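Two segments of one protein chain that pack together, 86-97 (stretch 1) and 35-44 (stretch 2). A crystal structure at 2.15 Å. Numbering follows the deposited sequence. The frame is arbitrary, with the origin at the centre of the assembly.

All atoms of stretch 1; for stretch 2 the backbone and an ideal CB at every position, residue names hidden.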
# COMPACT_ATOMS: atom_id res chain seq x y z
N ASN A 86 11.84 10.12 25.17
CA ASN A 86 12.92 11.10 25.16
C ASN A 86 12.37 12.44 24.69
O ASN A 86 12.70 13.49 25.25
CB ASN A 86 14.03 10.68 24.21
CG ASN A 86 14.75 9.44 24.67
OD1 ASN A 86 15.11 9.32 25.83
ND2 ASN A 86 14.97 8.51 23.75
N TYR A 87 11.54 12.41 23.66
CA TYR A 87 10.94 13.61 23.10
C TYR A 87 10.11 14.31 24.17
O TYR A 87 10.11 15.54 24.26
CB TYR A 87 10.07 13.25 21.90
CG TYR A 87 9.36 14.40 21.23
CD1 TYR A 87 10.06 15.44 20.63
CD2 TYR A 87 7.96 14.41 21.16
CE1 TYR A 87 9.38 16.47 19.97
CE2 TYR A 87 7.27 15.44 20.50
CZ TYR A 87 7.99 16.46 19.91
OH TYR A 87 7.30 17.48 19.29
N VAL A 88 9.40 13.52 24.98
CA VAL A 88 8.58 14.09 26.05
C VAL A 88 9.47 14.78 27.08
O VAL A 88 9.14 15.87 27.55
CB VAL A 88 7.72 13.01 26.74
CG1 VAL A 88 7.16 13.53 28.07
CG2 VAL A 88 6.57 12.61 25.83
N LYS A 89 10.60 14.15 27.42
CA LYS A 89 11.53 14.73 28.38
C LYS A 89 12.09 16.05 27.87
O LYS A 89 12.28 16.99 28.63
CB LYS A 89 12.69 13.76 28.67
CG LYS A 89 12.27 12.52 29.43
CD LYS A 89 13.47 11.70 29.91
CE LYS A 89 13.01 10.40 30.57
NZ LYS A 89 14.13 9.51 30.99
N LEU A 90 12.35 16.10 26.56
CA LEU A 90 12.86 17.32 25.93
C LEU A 90 11.77 18.38 25.98
O LEU A 90 12.03 19.54 26.34
CB LEU A 90 13.26 17.05 24.48
CG LEU A 90 13.55 18.26 23.59
CD1 LEU A 90 14.64 19.15 24.22
CD2 LEU A 90 13.98 17.77 22.20
N LEU A 91 10.55 18.00 25.61
CA LEU A 91 9.42 18.92 25.63
C LEU A 91 9.26 19.53 27.02
O LEU A 91 8.93 20.71 27.17
CB LEU A 91 8.13 18.18 25.28
CG LEU A 91 7.96 17.74 23.83
CD1 LEU A 91 6.77 16.79 23.75
CD2 LEU A 91 7.76 18.95 22.91
N LYS A 92 9.49 18.70 28.05
CA LYS A 92 9.37 19.14 29.43
C LYS A 92 10.36 20.26 29.73
O LYS A 92 9.97 21.34 30.18
CB LYS A 92 9.58 17.97 30.39
CG LYS A 92 9.38 18.35 31.86
CD LYS A 92 9.20 17.13 32.76
CE LYS A 92 8.71 17.55 34.16
NZ LYS A 92 8.50 16.38 35.07
N GLU A 93 11.64 20.01 29.47
CA GLU A 93 12.68 21.01 29.70
C GLU A 93 12.29 22.35 29.07
O GLU A 93 12.71 23.40 29.54
CB GLU A 93 14.01 20.55 29.11
CG GLU A 93 14.52 19.23 29.62
CD GLU A 93 15.79 18.79 28.92
OE1 GLU A 93 15.83 18.85 27.67
OE2 GLU A 93 16.75 18.39 29.61
N LEU A 94 11.50 22.30 28.00
CA LEU A 94 11.07 23.52 27.31
C LEU A 94 9.70 24.02 27.75
O LEU A 94 9.12 24.91 27.11
CB LEU A 94 11.06 23.29 25.78
CG LEU A 94 12.38 22.98 25.05
CD1 LEU A 94 12.08 22.52 23.63
CD2 LEU A 94 13.27 24.21 25.05
N ASP A 95 9.17 23.46 28.84
CA ASP A 95 7.86 23.85 29.35
C ASP A 95 6.78 23.63 28.30
O ASP A 95 5.97 24.51 28.03
CB ASP A 95 7.83 25.31 29.78
CG ASP A 95 8.73 25.59 30.96
OD1 ASP A 95 8.58 24.90 31.99
OD2 ASP A 95 9.59 26.49 30.84
N LEU A 96 6.80 22.45 27.69
CA LEU A 96 5.82 22.06 26.68
C LEU A 96 5.39 20.66 27.04
O LEU A 96 6.09 19.97 27.79
CB LEU A 96 6.45 22.07 25.29
CG LEU A 96 6.83 23.45 24.76
CD1 LEU A 96 7.66 23.34 23.48
CD2 LEU A 96 5.55 24.24 24.52
N THR A 97 4.24 20.24 26.53
CA THR A 97 3.73 18.90 26.81
C THR A 97 3.44 18.19 25.48
O THR A 97 3.24 18.84 24.46
CB THR A 97 2.40 18.96 27.61
OG1 THR A 97 1.37 19.50 26.78
CG2 THR A 97 2.55 19.84 28.84
N UNK A 35 17.82 31.40 19.24
CA UNK A 35 16.87 31.91 20.24
C UNK A 35 15.96 30.75 20.66
O UNK A 35 15.29 30.14 19.83
CB UNK A 35 16.05 33.08 19.69
N UNK A 36 15.94 30.46 21.96
CA UNK A 36 15.15 29.37 22.51
C UNK A 36 13.74 29.25 21.94
O UNK A 36 13.15 28.17 21.96
CB UNK A 36 15.06 29.54 24.03
N UNK A 37 13.20 30.36 21.43
CA UNK A 37 11.86 30.34 20.86
C UNK A 37 11.82 29.59 19.54
O UNK A 37 10.82 28.92 19.24
CB UNK A 37 11.35 31.77 20.66
N UNK A 38 12.88 29.72 18.76
CA UNK A 38 12.97 29.05 17.47
C UNK A 38 13.16 27.56 17.66
O UNK A 38 12.67 26.76 16.86
CB UNK A 38 14.12 29.63 16.64
N UNK A 39 13.86 27.17 18.72
CA UNK A 39 14.09 25.76 19.00
C UNK A 39 12.76 25.10 19.35
O UNK A 39 12.47 23.99 18.90
CB UNK A 39 15.10 25.58 20.13
N UNK A 40 11.95 25.79 20.16
CA UNK A 40 10.66 25.24 20.54
C UNK A 40 9.77 25.03 19.32
O UNK A 40 9.07 24.03 19.24
CB UNK A 40 9.97 26.16 21.55
N UNK A 41 9.79 25.97 18.38
CA UNK A 41 8.97 25.82 17.17
C UNK A 41 9.41 24.57 16.41
O UNK A 41 8.58 23.82 15.89
CB UNK A 41 9.08 27.06 16.28
N UNK A 42 10.72 24.37 16.34
CA UNK A 42 11.32 23.22 15.68
C UNK A 42 10.94 21.93 16.40
O UNK A 42 10.40 21.01 15.78
CB UNK A 42 12.84 23.37 15.62
N UNK A 43 11.21 21.87 17.70
CA UNK A 43 10.88 20.66 18.46
C UNK A 43 9.41 20.31 18.26
O UNK A 43 9.07 19.16 18.01
CB UNK A 43 11.19 20.85 19.95
N UNK A 44 8.55 21.32 18.34
CA UNK A 44 7.12 21.12 18.14
C UNK A 44 6.83 20.44 16.80
O UNK A 44 6.05 19.48 16.74
CB UNK A 44 6.39 22.46 18.22

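Positions 36 to 44 form a helix that runs roughly antiparallel to helix 86-93, the two axes making an angle of 153° and approaching to 11.0 Å.

Position 35 stands just before the helix, with phi/psi of -69/122 and nothing of stretch 1 near its CB. Ser, Asp or Asn could cap the helix with a side-chain oxygen; Pro also fits, since phi of -69° suits its ring and a residue right before the helix need not give an NH to the helical hydrogen-bond pattern. It is Pro35, whose O accepts a hydrogen bond from the backbone N of position 38 (2.7 Å).

At position 36 CA-to-CB points sideways, and only a long side chain could reach the Leu94 methyls. Leu or Met would suit them; a long polar residue could offer them only its aliphatic part. Leu36 reaches them, its CD1 lying 3.6 Å from Leu94 CD2.

Positions 37 and 38 are out of reach, so stretch 1 sets no demand. They are Glu37 and Lys38.

Position 39 also points sideways, its ideal CB 5.4 Å from Leu94 CD2. Leu90 and Leu94 offer methyl groups, so a large apolar or aromatic group that extends toward them fits. Phe39 does this: its CE2 lies 4.0 Å from Leu90 CD1 and its CD2 3.9 Å from Leu94 CD1.

Position 40 points toward stretch 1, its ideal CB 4.1 Å from Leu96 CD1 and 4.7 Å from Leu94 CD1, with the carbonyl of Leu94 beyond. Leu or Met would suit the methyls; Lys or Arg could lay an aliphatic stem over them and carry its charge onward. Lys40 takes the second course. Its CG is 3.9 Å from Leu94 CD2 and its CE 3.5 Å from Leu94 O, while NZ makes a long salt bridge to Glu37 OE1 (3.6 Å).

Position 41 points away and position 42 is out of reach, so many residues would be compatible with this contact; they are Phe41 and Tyr42.

CA-to-CB of position 43 points toward stretch 1, its ideal CB 4.1 Å from Leu94 CD1 and 4.7 Å from both Leu90 CD2 and Tyr87 CE1. A compact apolar residue such as Val, Ile or Ala suits so close an approach. The backbone O of position 43 accepts a hydrogen bond from Tyr87 OH (2.8 Å), a bond that needs no particular side chain. Val43 spreads its two methyls: CG1 lies 3.6 Å from Leu91 CD2 and 3.5 Å from Tyr87 CE1, CG2 3.8 Å from Leu94 CD1.

Position 44 points away, yet Tyr87 OH is 5.2 Å and Leu96 CD1 5.5 Å from its ideal CB, the latter within range of a flexible apolar chain such as Leu or Met. Leu44 bends back, with chi1 at -105° between wells, and brings CD1 to 3.2 Å from Leu96 CD1, a tight contact.

Stretch 2 (35-44) PLEKFKFYVL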
# COMPACT_ATOMS: atom_id res chain seq x y z
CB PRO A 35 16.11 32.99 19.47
CG PRO A 35 17.12 33.47 18.47
CD PRO A 35 17.73 32.17 17.99
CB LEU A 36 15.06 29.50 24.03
CG LEU A 36 14.54 28.27 24.79
CD1 LEU A 36 15.38 27.06 24.43
CD2 LEU A 36 14.60 28.53 26.29
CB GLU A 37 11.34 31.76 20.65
CG GLU A 37 10.79 32.41 21.91
CD GLU A 37 9.83 31.50 22.66
OE1 GLU A 37 10.29 30.67 23.47
OE2 GLU A 37 8.60 31.61 22.42
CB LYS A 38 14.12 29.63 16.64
CG LYS A 38 13.89 31.06 16.23
CD LYS A 38 14.91 31.53 15.21
CE LYS A 38 14.40 32.79 14.52
NZ LYS A 38 15.31 33.24 13.42
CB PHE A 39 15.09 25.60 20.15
CG PHE A 39 15.50 24.17 20.42
CD1 PHE A 39 16.08 23.40 19.42
CD2 PHE A 39 15.33 23.62 21.69
CE1 PHE A 39 16.50 22.09 19.68
CE2 PHE A 39 15.74 22.31 21.96
CZ PHE A 39 16.33 21.54 20.94
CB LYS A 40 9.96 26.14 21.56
CG LYS A 40 10.66 26.18 22.91
CD LYS A 40 9.91 27.09 23.87
CE LYS A 40 10.70 27.34 25.14
NZ LYS A 40 9.92 28.20 26.08
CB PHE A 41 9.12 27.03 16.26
CG PHE A 41 8.26 26.95 15.03
CD1 PHE A 41 6.93 27.34 15.08
CD2 PHE A 41 8.78 26.45 13.85
CE1 PHE A 41 6.11 27.23 13.95
CE2 PHE A 41 7.98 26.34 12.71
CZ PHE A 41 6.64 26.73 12.76
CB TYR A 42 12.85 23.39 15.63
CG TYR A 42 13.62 22.12 15.33
CD1 TYR A 42 13.54 21.49 14.09
CD2 TYR A 42 14.42 21.54 16.31
CE1 TYR A 42 14.23 20.30 13.83
CE2 TYR A 42 15.11 20.36 16.08
CZ TYR A 42 15.01 19.74 14.84
OH TYR A 42 15.67 18.56 14.63
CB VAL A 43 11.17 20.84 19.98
CG1 VAL A 43 10.62 19.64 20.76
CG2 VAL A 43 12.67 20.95 20.22
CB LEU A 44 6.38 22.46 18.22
CG LEU A 44 5.58 22.75 19.49
CD1 LEU A 44 6.42 22.45 20.72
CD2 LEU A 44 5.14 24.22 19.49
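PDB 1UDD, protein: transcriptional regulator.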